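Local coordinates for protein metallo-carboxypeptidase (Pseudomonas aeruginosa, PDB 4A39) that is a zinc-dependent carboxypeptidase of the cytosolic carboxypeptidase group of family M14, probably removing residues from the C termini of peptides or proteins, with tubulin a possible partner, at residues F49-F54 and F123-R128; R310-I315 and D355-P360; E348-D353 and T362-A367. All blocks are in the same frame, centred on the assembly; numbering follows the deposited sequence.

Contact 1. Residues F49-F54 and F123-R128; sequences FQWFHF and FEPYSR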
# COMPACT_ATOMS: atom_id res chain seq x y z
N PHE A 49 -7.56 -9.51 10.51
CA PHE A 49 -8.48 -8.41 10.31
C PHE A 49 -7.98 -7.15 10.99
O PHE A 49 -7.25 -7.22 11.99
CB PHE A 49 -9.92 -8.72 10.76
CG PHE A 49 -10.12 -8.81 12.25
CD1 PHE A 49 -10.45 -7.68 13.00
CD2 PHE A 49 -10.07 -10.04 12.90
CE1 PHE A 49 -10.73 -7.78 14.36
CE2 PHE A 49 -10.35 -10.15 14.26
CZ PHE A 49 -10.69 -9.02 14.99
N GLN A 50 -8.33 -6.02 10.41
CA GLN A 50 -7.99 -4.70 10.92
C GLN A 50 -8.67 -3.68 10.02
O GLN A 50 -9.27 -2.72 10.50
CB GLN A 50 -6.47 -4.47 10.91
CG GLN A 50 -6.06 -3.18 11.62
CD GLN A 50 -5.38 -3.42 12.96
OE1 GLN A 50 -5.40 -4.53 13.50
NE2 GLN A 50 -4.77 -2.37 13.51
N TRP A 51 -8.58 -3.89 8.71
CA TRP A 51 -9.20 -3.01 7.73
C TRP A 51 -10.72 -3.06 7.84
O TRP A 51 -11.31 -4.12 8.02
CB TRP A 51 -8.78 -3.41 6.30
CG TRP A 51 -9.63 -2.79 5.21
CD1 TRP A 51 -10.77 -3.31 4.67
CD2 TRP A 51 -9.43 -1.51 4.60
NE1 TRP A 51 -11.30 -2.43 3.75
CE2 TRP A 51 -10.50 -1.32 3.69
CE3 TRP A 51 -8.47 -0.50 4.73
CZ2 TRP A 51 -10.63 -0.16 2.92
CZ3 TRP A 51 -8.59 0.65 3.96
CH2 TRP A 51 -9.67 0.81 3.06
N PHE A 52 -11.35 -1.89 7.78
CA PHE A 52 -12.81 -1.79 7.83
C PHE A 52 -13.21 -0.71 6.83
O PHE A 52 -12.41 0.17 6.51
CB PHE A 52 -13.29 -1.44 9.25
CG PHE A 52 -12.80 -0.11 9.76
CD1 PHE A 52 -13.49 1.07 9.48
CD2 PHE A 52 -11.65 -0.04 10.55
CE1 PHE A 52 -13.04 2.30 9.98
CE2 PHE A 52 -11.20 1.17 11.05
CZ PHE A 52 -11.89 2.35 10.77
N HIS A 53 -14.44 -0.79 6.34
CA HIS A 53 -14.95 0.16 5.37
C HIS A 53 -16.46 -0.05 5.28
O HIS A 53 -16.92 -1.12 4.87
CB HIS A 53 -14.29 -0.08 4.00
CG HIS A 53 -14.71 0.89 2.93
ND1 HIS A 53 -14.34 0.73 1.61
CD2 HIS A 53 -15.45 2.02 2.99
CE1 HIS A 53 -14.84 1.72 0.90
NE2 HIS A 53 -15.52 2.52 1.71
N PHE A 54 -17.23 0.95 5.67
CA PHE A 54 -18.68 0.84 5.62
C PHE A 54 -19.37 2.17 5.35
O PHE A 54 -18.77 3.24 5.49
CB PHE A 54 -19.24 0.24 6.93
CG PHE A 54 -18.90 1.04 8.16
CD1 PHE A 54 -17.71 0.83 8.84
CD2 PHE A 54 -19.79 2.01 8.64
CE1 PHE A 54 -17.41 1.56 9.99
CE2 PHE A 54 -19.50 2.74 9.79
CZ PHE A 54 -18.30 2.52 10.47
N PHE A 123 -8.47 3.52 5.92
CA PHE A 123 -7.62 4.42 5.12
C PHE A 123 -8.41 4.75 3.86
O PHE A 123 -9.32 4.02 3.48
CB PHE A 123 -6.30 3.75 4.71
CG PHE A 123 -5.27 4.73 4.21
CD1 PHE A 123 -4.49 5.46 5.10
CD2 PHE A 123 -5.11 4.96 2.84
CE1 PHE A 123 -3.57 6.40 4.64
CE2 PHE A 123 -4.19 5.90 2.37
CZ PHE A 123 -3.42 6.62 3.27
N GLU A 124 -8.08 5.87 3.20
CA GLU A 124 -8.76 6.26 1.97
C GLU A 124 -8.67 5.08 1.00
O GLU A 124 -7.59 4.75 0.52
CB GLU A 124 -8.07 7.50 1.38
CG GLU A 124 -8.78 8.11 0.19
CD GLU A 124 -8.24 9.47 -0.20
OE1 GLU A 124 -7.28 9.96 0.45
OE2 GLU A 124 -8.77 10.06 -1.16
N PRO A 125 -9.81 4.43 0.69
CA PRO A 125 -9.85 3.27 -0.21
C PRO A 125 -9.49 3.48 -1.67
O PRO A 125 -9.73 4.54 -2.25
CB PRO A 125 -11.30 2.77 -0.08
CG PRO A 125 -11.77 3.36 1.22
CD PRO A 125 -11.16 4.73 1.21
N TYR A 126 -8.90 2.44 -2.27
CA TYR A 126 -8.53 2.44 -3.68
C TYR A 126 -9.33 1.29 -4.28
O TYR A 126 -9.00 0.12 -4.10
CB TYR A 126 -7.03 2.19 -3.86
CG TYR A 126 -6.52 2.72 -5.18
CD1 TYR A 126 -6.83 2.07 -6.38
CD2 TYR A 126 -5.82 3.92 -5.24
CE1 TYR A 126 -6.45 2.62 -7.61
CE2 TYR A 126 -5.44 4.48 -6.46
CZ TYR A 126 -5.76 3.83 -7.64
OH TYR A 126 -5.41 4.39 -8.84
N SER A 127 -10.41 1.63 -4.99
CA SER A 127 -11.28 0.62 -5.59
C SER A 127 -10.68 -0.00 -6.85
O SER A 127 -9.73 0.52 -7.43
CB SER A 127 -12.63 1.22 -5.95
OG SER A 127 -12.51 2.12 -7.04
N ARG A 128 -11.24 -1.13 -7.27
CA ARG A 128 -10.75 -1.78 -8.48
C ARG A 128 -11.22 -0.96 -9.67
O ARG A 128 -10.64 -1.04 -10.76
CB ARG A 128 -11.28 -3.21 -8.58
CG ARG A 128 -10.90 -4.13 -7.42
CD ARG A 128 -9.39 -4.21 -7.24
NE ARG A 128 -8.88 -3.10 -6.43
CZ ARG A 128 -7.67 -2.57 -6.58
NH1 ARG A 128 -6.84 -3.03 -7.50
NH2 ARG A 128 -7.29 -1.57 -5.79
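The ring of Pro125 meets His53 over a face and Trp51 at an edge, with Trp51 also resting on Phe123. In the CH-pi pair, Pro125 CG stands 3.8 Å from the centroid of the His53 imidazole and 22° off the ring normal, displaced toward the rim that holds His53 CE1. CB of His53 already points toward 123-128, and with CG anti to the backbone N (chi1 -178°) the imidazole is carried on in that direction. The indole of Trp51 comes to the same proline differently: Trp51 CH2 is 3.8 Å from Pro125 CG, near the indole plane, and the two side chains are roughly perpendicular.

Residues 49-54 run into strand 53-57 of the N-terminal domain of a cytosolic carboxypeptidase, whereas 123-128 lead from strand 118-121 to helix 128-138, the first helix of the chain, with Ser127 as N-cap.

A second apolar touch is Trp51 CZ3 to Phe123 CB, 3.9 Å, in the indole plane. Backbone polar atoms also approach this ring, Phe123 O lying 3.3 Å from Trp51 CH2 in an oblique position.

Polar bonds of the aromatic pair are made elsewhere: Trp51 NE1 bonds to Ser22 O and His53 ND1 to Ser22 OG, so one serine holds both rings. The side chain of Trp51 is about 11 Å from the bound zinc.

Contact 2. Residues R310-I315 and D355-P360; sequences RGEFQI and DDNPEP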
# COMPACT_ATOMS: atom_id res chain seq x y z
N ARG A 310 14.09 14.94 -0.19
CA ARG A 310 13.05 15.34 -1.14
C ARG A 310 11.59 15.13 -0.73
O ARG A 310 10.73 15.95 -1.06
CB ARG A 310 13.27 14.63 -2.47
CG ARG A 310 14.59 14.97 -3.15
CD ARG A 310 14.73 14.24 -4.47
NE ARG A 310 15.89 14.70 -5.23
CZ ARG A 310 17.15 14.53 -4.85
NH1 ARG A 310 17.42 13.91 -3.72
NH2 ARG A 310 18.14 14.99 -5.61
N GLY A 311 11.29 14.04 -0.03
CA GLY A 311 9.91 13.79 0.32
C GLY A 311 9.60 13.61 1.79
O GLY A 311 10.43 13.89 2.66
N GLU A 312 8.39 13.15 2.08
CA GLU A 312 7.98 12.92 3.46
C GLU A 312 8.48 11.51 3.74
O GLU A 312 7.79 10.52 3.49
CB GLU A 312 6.46 13.01 3.59
CG GLU A 312 5.90 14.32 3.08
CD GLU A 312 4.51 14.60 3.62
OE1 GLU A 312 4.41 15.10 4.76
OE2 GLU A 312 3.53 14.32 2.90
N PHE A 313 9.70 11.44 4.25
CA PHE A 313 10.37 10.17 4.52
C PHE A 313 11.42 10.39 5.60
O PHE A 313 12.09 11.42 5.62
CB PHE A 313 11.04 9.70 3.22
CG PHE A 313 11.78 8.40 3.35
CD1 PHE A 313 11.11 7.19 3.20
CD2 PHE A 313 13.14 8.39 3.62
CE1 PHE A 313 11.79 5.97 3.34
CE2 PHE A 313 13.83 7.18 3.76
CZ PHE A 313 13.15 5.97 3.62
N GLN A 314 11.58 9.42 6.49
CA GLN A 314 12.58 9.55 7.55
C GLN A 314 13.29 8.23 7.82
O GLN A 314 12.92 7.19 7.27
CB GLN A 314 11.94 10.13 8.82
CG GLN A 314 10.76 9.35 9.36
CD GLN A 314 11.19 8.16 10.18
OE1 GLN A 314 11.72 8.30 11.28
NE2 GLN A 314 10.96 6.97 9.65
N ILE A 315 14.32 8.27 8.66
CA ILE A 315 15.11 7.08 8.95
C ILE A 315 15.08 6.55 10.38
O ILE A 315 15.19 5.35 10.61
CB ILE A 315 16.59 7.33 8.58
CG1 ILE A 315 16.68 7.79 7.12
CG2 ILE A 315 17.41 6.07 8.81
CD1 ILE A 315 18.04 8.33 6.74
N ASP A 355 4.07 11.79 11.47
CA ASP A 355 4.27 12.76 12.54
C ASP A 355 5.36 13.82 12.36
O ASP A 355 5.32 14.86 13.01
CB ASP A 355 4.45 12.04 13.87
CG ASP A 355 3.14 11.52 14.42
OD1 ASP A 355 2.10 11.73 13.76
OD2 ASP A 355 3.14 10.91 15.52
N ASP A 356 6.32 13.57 11.47
CA ASP A 356 7.36 14.55 11.24
C ASP A 356 6.75 15.82 10.64
O ASP A 356 7.21 16.93 10.92
CB ASP A 356 8.42 13.99 10.30
CG ASP A 356 8.97 12.66 10.78
OD1 ASP A 356 8.23 11.66 10.73
OD2 ASP A 356 10.14 12.62 11.21
N ASN A 357 5.71 15.65 9.82
CA ASN A 357 4.99 16.76 9.19
C ASN A 357 3.51 16.56 9.48
O ASN A 357 2.75 16.07 8.63
CB ASN A 357 5.19 16.76 7.67
CG ASN A 357 6.65 16.75 7.27
OD1 ASN A 357 7.49 17.36 7.93
ND2 ASN A 357 6.96 16.08 6.16
N PRO A 358 3.07 16.93 10.69
CA PRO A 358 1.67 16.77 11.10
C PRO A 358 0.63 17.50 10.25
O PRO A 358 0.77 18.69 9.95
CB PRO A 358 1.67 17.30 12.55
CG PRO A 358 3.08 17.09 13.00
CD PRO A 358 3.87 17.49 11.79
N GLU A 359 -0.40 16.76 9.85
CA GLU A 359 -1.52 17.27 9.07
C GLU A 359 -2.72 16.47 9.58
O GLU A 359 -3.33 15.69 8.84
CB GLU A 359 -1.27 17.05 7.57
CG GLU A 359 -0.15 17.95 7.02
CD GLU A 359 0.18 17.72 5.55
OE1 GLU A 359 -0.70 17.27 4.78
OE2 GLU A 359 1.33 18.03 5.16
N PRO A 360 -3.07 16.65 10.87
CA PRO A 360 -4.17 15.99 11.59
C PRO A 360 -5.52 15.91 10.91
O PRO A 360 -6.27 14.94 11.11
CB PRO A 360 -4.24 16.77 12.90
CG PRO A 360 -2.86 17.28 13.09
CD PRO A 360 -2.49 17.72 11.70
O HOH W 1 9.34 16.49 4.47
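Glu312 and Asn357 mark the closest backbone approach, their CA atoms 7.5 Å apart, and the touching parts, 312 to 314 and 356 to 359, run in nearly reversed directions, 152° apart. At that spacing side chains make the link. Asn357 ND2 donates to Glu312 OE1 over 3.1 Å with an N-H...O angle of 163°, and the oxygen lies 7° out of the amide plane. The bond uses the anti lone pair of Glu312 OE1, the one facing away from OE2, and the carboxylate and amide are nearly coplanar. The amide donates a second time, to a water 2.9 Å from Asn357 ND2 that in turn gives a weak bond to Gly311 O.

Neither segment contains a regular helix or strand: 310-315 comes after helix 294-308. The other, 355-360, is a loop between strand 343-350 and the last helix, 366-383, in the zinc carboxypeptidase part of the chain. That helix supplies the countercharge, Arg368 pairing with Glu312 OE1 and Arg371 with Glu312 OE2. Arg368, which also makes a long, weak ion pair with Glu359, probably eases the nearness of two acids, Glu312 OE1 and Glu359 OE2, 4.3 Å apart.

Farther along, Gln314 CG touches the carboxylate of Asp356, 3.7 Å from Asp356 OD1. Their flat ends are markedly turned against each other and have other partners: Asp356 OD1 bonds to His280, and the Gln314 amide to His317 N and Val281 O.

Contact 3. Residues E348-D353 and T362-A367; sequences EMPFKD and TGWSGA. With GEM ((2-guanidinoethylmercapto)succinic acid), chain D.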
# COMPACT_ATOMS: atom_id res chain seq x y z
N GLU A 348 7.27 1.70 3.57
CA GLU A 348 6.16 1.70 4.52
C GLU A 348 5.56 3.07 4.80
O GLU A 348 6.25 3.97 5.28
CB GLU A 348 6.63 1.09 5.85
CG GLU A 348 7.08 -0.36 5.78
CD GLU A 348 5.94 -1.33 5.64
OE1 GLU A 348 4.77 -0.93 5.84
OE2 GLU A 348 6.21 -2.52 5.33
N MET A 349 4.28 3.22 4.49
CA MET A 349 3.55 4.46 4.75
C MET A 349 2.60 4.17 5.91
O MET A 349 2.07 3.07 6.03
CB MET A 349 2.78 4.90 3.51
CG MET A 349 3.67 5.41 2.38
SD MET A 349 2.72 5.62 0.86
CE MET A 349 2.72 3.91 0.25
N PRO A 350 2.37 5.17 6.77
CA PRO A 350 1.49 5.01 7.93
C PRO A 350 -0.02 5.09 7.73
O PRO A 350 -0.50 5.82 6.86
CB PRO A 350 1.97 6.11 8.86
CG PRO A 350 2.24 7.23 7.89
CD PRO A 350 2.98 6.51 6.76
N PHE A 351 -0.76 4.33 8.54
CA PHE A 351 -2.22 4.39 8.52
C PHE A 351 -2.62 5.58 9.37
O PHE A 351 -3.75 6.07 9.27
CB PHE A 351 -2.84 3.12 9.12
CG PHE A 351 -2.98 1.99 8.16
CD1 PHE A 351 -1.93 1.10 7.95
CD2 PHE A 351 -4.15 1.82 7.43
CE1 PHE A 351 -2.05 0.05 7.04
CE2 PHE A 351 -4.28 0.77 6.52
CZ PHE A 351 -3.23 -0.11 6.32
N LYS A 352 -1.70 6.03 10.23
CA LYS A 352 -1.92 7.17 11.12
C LYS A 352 -1.50 8.42 10.35
O LYS A 352 -2.04 8.70 9.28
CB LYS A 352 -1.11 6.99 12.41
CG LYS A 352 -1.55 5.80 13.26
CD LYS A 352 -0.62 5.55 14.43
CE LYS A 352 -1.09 4.38 15.28
NZ LYS A 352 -0.16 4.13 16.42
N ASP A 353 -0.53 9.17 10.87
CA ASP A 353 -0.03 10.36 10.19
C ASP A 353 1.48 10.19 10.10
O ASP A 353 2.03 9.28 10.71
CB ASP A 353 -0.36 11.62 11.02
CG ASP A 353 -0.28 12.92 10.21
OD1 ASP A 353 0.18 12.92 9.05
OD2 ASP A 353 -0.70 13.97 10.75
N THR A 362 -6.28 15.26 7.93
CA THR A 362 -6.36 14.12 7.02
C THR A 362 -5.46 12.97 7.41
O THR A 362 -5.65 11.85 6.94
CB THR A 362 -5.94 14.51 5.59
OG1 THR A 362 -4.56 14.93 5.61
CG2 THR A 362 -6.80 15.64 5.06
N GLY A 363 -4.47 13.25 8.26
CA GLY A 363 -3.52 12.21 8.63
C GLY A 363 -2.83 11.85 7.32
O GLY A 363 -2.83 12.65 6.39
N TRP A 364 -2.23 10.66 7.24
CA TRP A 364 -1.61 10.27 5.98
C TRP A 364 -2.79 10.03 5.04
O TRP A 364 -3.83 9.51 5.46
CB TRP A 364 -0.76 9.00 6.14
CG TRP A 364 0.09 8.71 4.93
CD1 TRP A 364 -0.07 7.69 4.05
CD2 TRP A 364 1.20 9.49 4.45
NE1 TRP A 364 0.87 7.77 3.05
CE2 TRP A 364 1.66 8.87 3.27
CE3 TRP A 364 1.85 10.65 4.91
CZ2 TRP A 364 2.74 9.37 2.53
CZ3 TRP A 364 2.93 11.14 4.18
CH2 TRP A 364 3.36 10.50 3.00
N SER A 365 -2.61 10.40 3.77
CA SER A 365 -3.69 10.32 2.79
C SER A 365 -3.29 9.77 1.43
O SER A 365 -2.12 9.52 1.15
CB SER A 365 -4.21 11.73 2.57
OG SER A 365 -3.16 12.51 2.00
N GLY A 366 -4.29 9.62 0.57
CA GLY A 366 -4.03 9.14 -0.78
C GLY A 366 -3.16 10.16 -1.50
O GLY A 366 -2.23 9.79 -2.22
N ALA A 367 -3.45 11.44 -1.30
CA ALA A 367 -2.68 12.50 -1.96
C ALA A 367 -1.21 12.52 -1.54
O ALA A 367 -0.33 12.69 -2.39
CB ALA A 367 -3.32 13.86 -1.68
C8 GEM D . 6.12 -6.44 6.27
S7 GEM D . 6.72 -5.88 4.63
C6 GEM D . 8.52 -5.81 4.95
C5 GEM D . 8.90 -5.50 6.40
N3 GEM D . 8.61 -6.65 7.26
C1 GEM D . 9.61 -7.30 7.86
N4 GEM D . 10.86 -6.90 7.65
N2 GEM D . 9.37 -8.34 8.65
C9 GEM D . 5.34 -7.75 6.17
O14 GEM D . 5.31 -8.32 5.05
O15 GEM D . 4.80 -8.16 7.21
C10 GEM D . 5.26 -5.36 6.94
C11 GEM D . 4.01 -5.03 6.12
O12 GEM D . 3.80 -3.83 5.84
O13 GEM D . 3.28 -5.99 5.79
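Trp364 packs against Met349 and Pro350, where strand 343-350 of the M14 carboxypeptidase sheet, parallel to 268-275, ends and the chain turns back into helix 366-383. Its backbone fixes the start: Trp364 N donates to Lys352 O at 2.8 Å and nearly straight, 170°. From there Trp364 CB passes 3.3 Å from Pro350 O and 3.9 Å from Pro350 CG. A chi1 of -170° swings the ring away from Trp364 N, the indole extends alongside the proline, and Pro350 CD sits over one face of the five-membered ring, 4.1 Å from its centroid and 11° off the normal, a CH-pi contact. Next along the ring, Trp364 CD1 lies near both Pro350 O and Met349 CB. At the polar corner, Trp364 NE1 is 3.5 Å from Met349 CB and gives a weak hydrogen bond to Met349 SD; the sulfur approaches the ring edge in a Met-aromatic contact. Beyond it Trp364 CZ2 meets the CG and SD of Met349.

Just before Met349, Glu348, the predicted proton donor/acceptor, faces the bound (2-guanidinoethylmercapto)succinic acid instead, its OE2 lying 2.8 Å from O12 of the ligand.

Overall arrangement
From the N terminus, contact 1 closes first: residues 49-54 and 123-128 bracket most of the strands of the N-terminal sheet and bring the chain just past the sheet's last strand, 118-121, back beside the start of strand 53-57. Contacts 2 and 3 come later and cross, since their segments alternate as 310-315, 348-353, 355-360 and 362-367. Contact 3 closes the short loop between strand 343-350 and helix 366-383, and contact 2 holds that loop to the chain after helix 294-308. Asp353 OD2 joins them, lying 2.9 Å from Glu359 N. Contacts 1 and 3 meet in a probable hydrogen bond, Glu124 OE1 to Gly366 N, 3.0 Å, between the loop after strand 118-121 and the start of the last helix; contacts 1 and 2 do not touch.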